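Ferrichrome ABC transporter substrate-binding protein (Staphylococcus pseudintermedius, PDB 5FLY) probably captures ferrichrome-type iron siderophores at the cell surface and delivers them to an ABC transporter for uptake. Local coordinates at residues Gln245-Tyr257 with Ile268-Thr281. Residues are numbered along the deposited sequence; the frame is centred on the assembly and turned at random.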
# COMPACT_ATOMS: atom_id res chain seq x y z
N GLN A 245 -18.41 19.54 -9.08
CA GLN A 245 -18.69 20.85 -9.66
C GLN A 245 -17.41 21.65 -9.97
O GLN A 245 -17.35 22.37 -10.98
CB GLN A 245 -19.59 21.66 -8.72
CG GLN A 245 -21.00 21.11 -8.58
CD GLN A 245 -21.96 22.08 -7.91
OE1 GLN A 245 -21.92 23.29 -8.17
NE2 GLN A 245 -22.84 21.56 -7.06
N ASN A 246 -16.40 21.53 -9.12
CA ASN A 246 -15.13 22.23 -9.34
C ASN A 246 -14.21 21.51 -10.33
O ASN A 246 -13.11 21.99 -10.63
CB ASN A 246 -14.38 22.43 -8.01
CG ASN A 246 -15.05 23.46 -7.10
OD1 ASN A 246 -15.78 24.34 -7.57
ND2 ASN A 246 -14.79 23.35 -5.81
N LYS A 247 -14.66 20.37 -10.85
CA LYS A 247 -13.86 19.51 -11.73
C LYS A 247 -12.55 19.08 -11.06
O LYS A 247 -11.47 19.06 -11.67
CB LYS A 247 -13.62 20.21 -13.07
CG LYS A 247 -14.93 20.41 -13.83
CD LYS A 247 -14.77 21.24 -15.08
CE LYS A 247 -16.13 21.48 -15.70
NZ LYS A 247 -16.10 22.57 -16.73
N TYR A 248 -12.68 18.73 -9.79
CA TYR A 248 -11.60 18.25 -8.95
C TYR A 248 -11.80 16.76 -8.65
O TYR A 248 -11.61 16.32 -7.52
CB TYR A 248 -11.55 19.05 -7.64
CG TYR A 248 -10.86 20.40 -7.73
CD1 TYR A 248 -10.50 20.96 -8.94
CD2 TYR A 248 -10.57 21.11 -6.56
CE1 TYR A 248 -9.85 22.20 -8.99
CE2 TYR A 248 -9.94 22.34 -6.60
CZ TYR A 248 -9.58 22.88 -7.82
OH TYR A 248 -8.94 24.11 -7.84
N ALA A 249 -12.18 16.00 -9.66
CA ALA A 249 -12.43 14.57 -9.49
C ALA A 249 -11.80 13.82 -10.65
O ALA A 249 -12.03 14.17 -11.81
CB ALA A 249 -13.94 14.28 -9.38
N PHE A 250 -10.98 12.82 -10.35
CA PHE A 250 -10.35 12.03 -11.40
C PHE A 250 -10.17 10.60 -10.95
O PHE A 250 -10.22 10.30 -9.76
CB PHE A 250 -9.00 12.64 -11.86
CG PHE A 250 -7.94 12.74 -10.78
CD1 PHE A 250 -7.82 13.89 -10.00
CD2 PHE A 250 -7.03 11.71 -10.58
CE1 PHE A 250 -6.82 13.99 -9.03
CE2 PHE A 250 -6.04 11.81 -9.62
CZ PHE A 250 -5.94 12.95 -8.84
N ASN A 251 -10.00 9.72 -11.94
CA ASN A 251 -9.78 8.31 -11.70
C ASN A 251 -8.31 7.94 -11.77
O ASN A 251 -7.53 8.55 -12.50
CB ASN A 251 -10.52 7.45 -12.73
CG ASN A 251 -12.01 7.71 -12.75
OD1 ASN A 251 -12.61 8.08 -11.75
ND2 ASN A 251 -12.63 7.50 -13.91
N VAL A 252 -7.95 6.92 -11.00
CA VAL A 252 -6.64 6.30 -11.12
C VAL A 252 -6.78 4.78 -11.27
O VAL A 252 -7.81 4.21 -10.95
CB VAL A 252 -5.75 6.61 -9.89
CG1 VAL A 252 -5.52 8.13 -9.74
CG2 VAL A 252 -6.37 6.05 -8.63
N ASP A 253 -5.70 4.14 -11.74
CA ASP A 253 -5.65 2.71 -12.02
C ASP A 253 -5.43 1.93 -10.73
O ASP A 253 -4.33 1.95 -10.18
CB ASP A 253 -4.52 2.42 -13.02
CG ASP A 253 -4.45 0.96 -13.45
OD1 ASP A 253 -4.90 0.07 -12.71
OD2 ASP A 253 -3.90 0.72 -14.54
N SER A 254 -6.46 1.23 -10.25
CA SER A 254 -6.36 0.58 -8.95
C SER A 254 -5.26 -0.47 -8.90
O SER A 254 -4.63 -0.61 -7.86
CB SER A 254 -7.71 -0.03 -8.55
OG SER A 254 -8.20 -0.90 -9.54
N SER A 255 -5.00 -1.18 -10.00
CA SER A 255 -4.00 -2.26 -9.98
C SER A 255 -2.60 -1.69 -9.78
O SER A 255 -1.73 -2.37 -9.25
CB SER A 255 -4.06 -3.10 -11.25
OG SER A 255 -3.57 -2.40 -12.38
N VAL A 256 -2.40 -0.44 -10.20
CA VAL A 256 -1.14 0.25 -9.98
C VAL A 256 -1.08 0.78 -8.55
O VAL A 256 -0.03 0.75 -7.91
CB VAL A 256 -0.96 1.42 -10.97
CG1 VAL A 256 0.18 2.35 -10.55
CG2 VAL A 256 -0.71 0.89 -12.37
N TYR A 257 -2.22 1.25 -8.05
CA TYR A 257 -2.27 2.02 -6.79
C TYR A 257 -2.47 1.20 -5.51
O TYR A 257 -2.40 1.77 -4.42
CB TYR A 257 -3.40 3.05 -6.89
CG TYR A 257 -2.98 4.37 -7.50
CD1 TYR A 257 -2.67 4.47 -8.86
CD2 TYR A 257 -2.89 5.50 -6.72
CE1 TYR A 257 -2.28 5.68 -9.41
CE2 TYR A 257 -2.49 6.71 -7.26
CZ TYR A 257 -2.19 6.78 -8.61
OH TYR A 257 -1.81 7.98 -9.16
N ILE A 268 3.13 6.30 -8.09
CA ILE A 268 1.90 6.99 -7.70
C ILE A 268 2.19 8.43 -7.28
O ILE A 268 1.34 9.30 -7.46
CB ILE A 268 1.14 6.25 -6.57
CG1 ILE A 268 1.98 6.13 -5.30
CG2 ILE A 268 0.68 4.88 -7.03
CD1 ILE A 268 1.16 5.73 -4.07
N ARG A 269 3.38 8.70 -6.75
CA ARG A 269 3.76 10.05 -6.40
C ARG A 269 3.73 10.88 -7.67
O ARG A 269 3.15 11.96 -7.72
CB ARG A 269 5.16 10.11 -5.78
CG ARG A 269 5.60 11.51 -5.37
CD ARG A 269 7.12 11.62 -5.20
NE ARG A 269 7.84 11.28 -6.42
CZ ARG A 269 8.00 12.10 -7.46
NH1 ARG A 269 7.50 13.32 -7.44
NH2 ARG A 269 8.65 11.68 -8.54
N LYS A 270 4.35 10.34 -8.71
CA LYS A 270 4.48 11.06 -9.97
C LYS A 270 3.12 11.30 -10.60
O LYS A 270 2.81 12.42 -11.06
CB LYS A 270 5.38 10.27 -10.93
CG LYS A 270 5.91 11.07 -12.10
CD LYS A 270 6.79 10.22 -13.00
CE LYS A 270 8.08 9.78 -12.32
NZ LYS A 270 8.93 8.96 -13.23
N ASP A 271 2.31 10.25 -10.63
CA ASP A 271 1.00 10.31 -11.29
C ASP A 271 0.08 11.26 -10.53
O ASP A 271 -0.61 12.07 -11.14
CB ASP A 271 0.38 8.93 -11.38
CG ASP A 271 -0.93 8.93 -12.17
OD1 ASP A 271 -0.91 9.39 -13.33
OD2 ASP A 271 -1.96 8.48 -11.63
N LEU A 272 0.06 11.15 -9.21
CA LEU A 272 -0.83 11.99 -8.41
C LEU A 272 -0.44 13.45 -8.51
O LEU A 272 -1.29 14.31 -8.64
CB LEU A 272 -0.81 11.56 -6.94
CG LEU A 272 -1.57 10.28 -6.64
CD1 LEU A 272 -1.30 9.88 -5.20
CD2 LEU A 272 -3.06 10.47 -6.90
N LYS A 273 0.86 13.72 -8.45
CA LYS A 273 1.30 15.10 -8.57
C LYS A 273 0.86 15.68 -9.91
O LYS A 273 0.34 16.79 -9.97
CB LYS A 273 2.81 15.23 -8.44
CG LYS A 273 3.29 16.68 -8.46
CD LYS A 273 4.78 16.76 -8.20
CE LYS A 273 5.25 18.20 -8.05
NZ LYS A 273 6.71 18.25 -7.82
N LYS A 274 1.05 14.91 -10.98
CA LYS A 274 0.68 15.35 -12.32
C LYS A 274 -0.81 15.66 -12.40
O LYS A 274 -1.21 16.71 -12.91
CB LYS A 274 1.05 14.28 -13.37
CG LYS A 274 0.54 14.61 -14.78
CD LYS A 274 1.21 13.76 -15.85
CE LYS A 274 0.83 12.30 -15.74
NZ LYS A 274 -0.61 12.08 -16.03
N GLN A 275 -1.63 14.75 -11.91
CA GLN A 275 -3.06 14.92 -12.05
C GLN A 275 -3.58 16.04 -11.13
O GLN A 275 -4.47 16.78 -11.51
CB GLN A 275 -3.80 13.59 -11.78
CG GLN A 275 -3.51 12.53 -12.84
CD GLN A 275 -4.62 11.50 -12.99
OE1 GLN A 275 -5.76 11.85 -13.30
NE2 GLN A 275 -4.29 10.23 -12.78
N LEU A 276 -2.98 16.19 -9.95
CA LEU A 276 -3.39 17.25 -9.04
C LEU A 276 -3.04 18.63 -9.60
O LEU A 276 -3.83 19.57 -9.51
CB LEU A 276 -2.77 17.06 -7.65
CG LEU A 276 -3.36 15.90 -6.85
CD1 LEU A 276 -2.49 15.53 -5.67
CD2 LEU A 276 -4.75 16.27 -6.35
N LEU A 277 -1.85 18.75 -10.19
CA LEU A 277 -1.41 20.04 -10.72
C LEU A 277 -2.15 20.39 -12.02
O LEU A 277 -2.20 21.56 -12.41
CB LEU A 277 0.09 20.04 -10.95
CG LEU A 277 0.99 20.07 -9.71
CD1 LEU A 277 2.43 20.09 -10.12
CD2 LEU A 277 0.67 21.26 -8.80
N ALA A 278 -2.73 19.38 -12.67
CA ALA A 278 -3.47 19.58 -13.93
C ALA A 278 -4.91 20.04 -13.69
O ALA A 278 -5.60 20.49 -14.61
CB ALA A 278 -3.47 18.30 -14.74
N LEU A 279 -5.36 19.91 -12.44
CA LEU A 279 -6.70 20.34 -12.07
C LEU A 279 -6.88 21.84 -12.31
O LEU A 279 -5.93 22.61 -12.16
CB LEU A 279 -7.00 20.01 -10.60
CG LEU A 279 -7.10 18.53 -10.21
CD1 LEU A 279 -7.40 18.40 -8.73
CD2 LEU A 279 -8.16 17.83 -11.03
N PRO A 280 -8.10 22.26 -12.70
CA PRO A 280 -9.30 21.44 -12.90
C PRO A 280 -9.29 20.62 -14.19
O PRO A 280 -8.62 20.98 -15.16
CB PRO A 280 -10.42 22.48 -12.93
CG PRO A 280 -9.78 23.70 -13.46
CD PRO A 280 -8.39 23.70 -12.88
N THR A 281 -10.05 19.52 -14.20
CA THR A 281 -10.21 18.69 -15.39
C THR A 281 -11.00 19.43 -16.46
O THR A 281 -11.75 20.35 -16.15
CB THR A 281 -10.92 17.36 -15.08
OG1 THR A 281 -12.27 17.61 -14.67
CG2 THR A 281 -10.18 16.59 -13.97
O HOH W 1 -13.44 16.31 -12.58
O HOH W 2 -7.50 10.23 -14.74
O HOH W 3 -3.57 6.08 -12.80
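Facing Leu272, Val252 lies on strand 249-253, which runs nearly antiparallel to helix 268-278, at 158°, with the two axes 9.9 Å apart at their closest. At the far end the chain terminus returns to the strand's entrance, where Thr281 N gives Lys247 O an almost straight hydrogen bond of 2.9 Å in the carbonyl plane. Phe250, between these points, and Tyr257, beyond Val252, are the two large aromatic anchors of the first segment. Phe250 turns its CG between its own backbone N and carbonyl carbon (chi1 61°), which lays the ring against the helix with Gln275 CB over one face, a CH-pi contact 3.8 Å from the ring centroid. Leu276 CD2 and Leu272 CD2 meet the edge of that ring. In the class III solute-binding fold the pairing is one of strand against helix: 249-253 is an edge strand of the mixed sheet, hydrogen-bonded to strand 218-223, and the helix is the last of the chain, with Ile268, Leu272 and Leu276 also touching helix 179-185. Tyr257, in the short helix 254-257 that follows the strand, is clamped between Ile268 CG2, centred over one face 3.5 Å from the ring centroid, and Val252 CB over the opposite face. Leu272 CG closes the ring edge. The phenol OH donates to Asp271 OD2 at 2.5 Å, using the anti lone pair of that oxygen, while Gln275 NE2 arrives on the syn side at 3.1 Å, tilted from the carboxylate plane. With a water also donating to it, OD2 collects three donors, which would probably favour the charged carboxylate; that same water accepts from Asp253 N. A second water bridges Asn251 O and Gln275 OE1, so the amide is held at both ends. About 9 Å from the side chain of Tyr257 lies the bound polyether, in a pocket whose lining includes Trp258 and Tyr259.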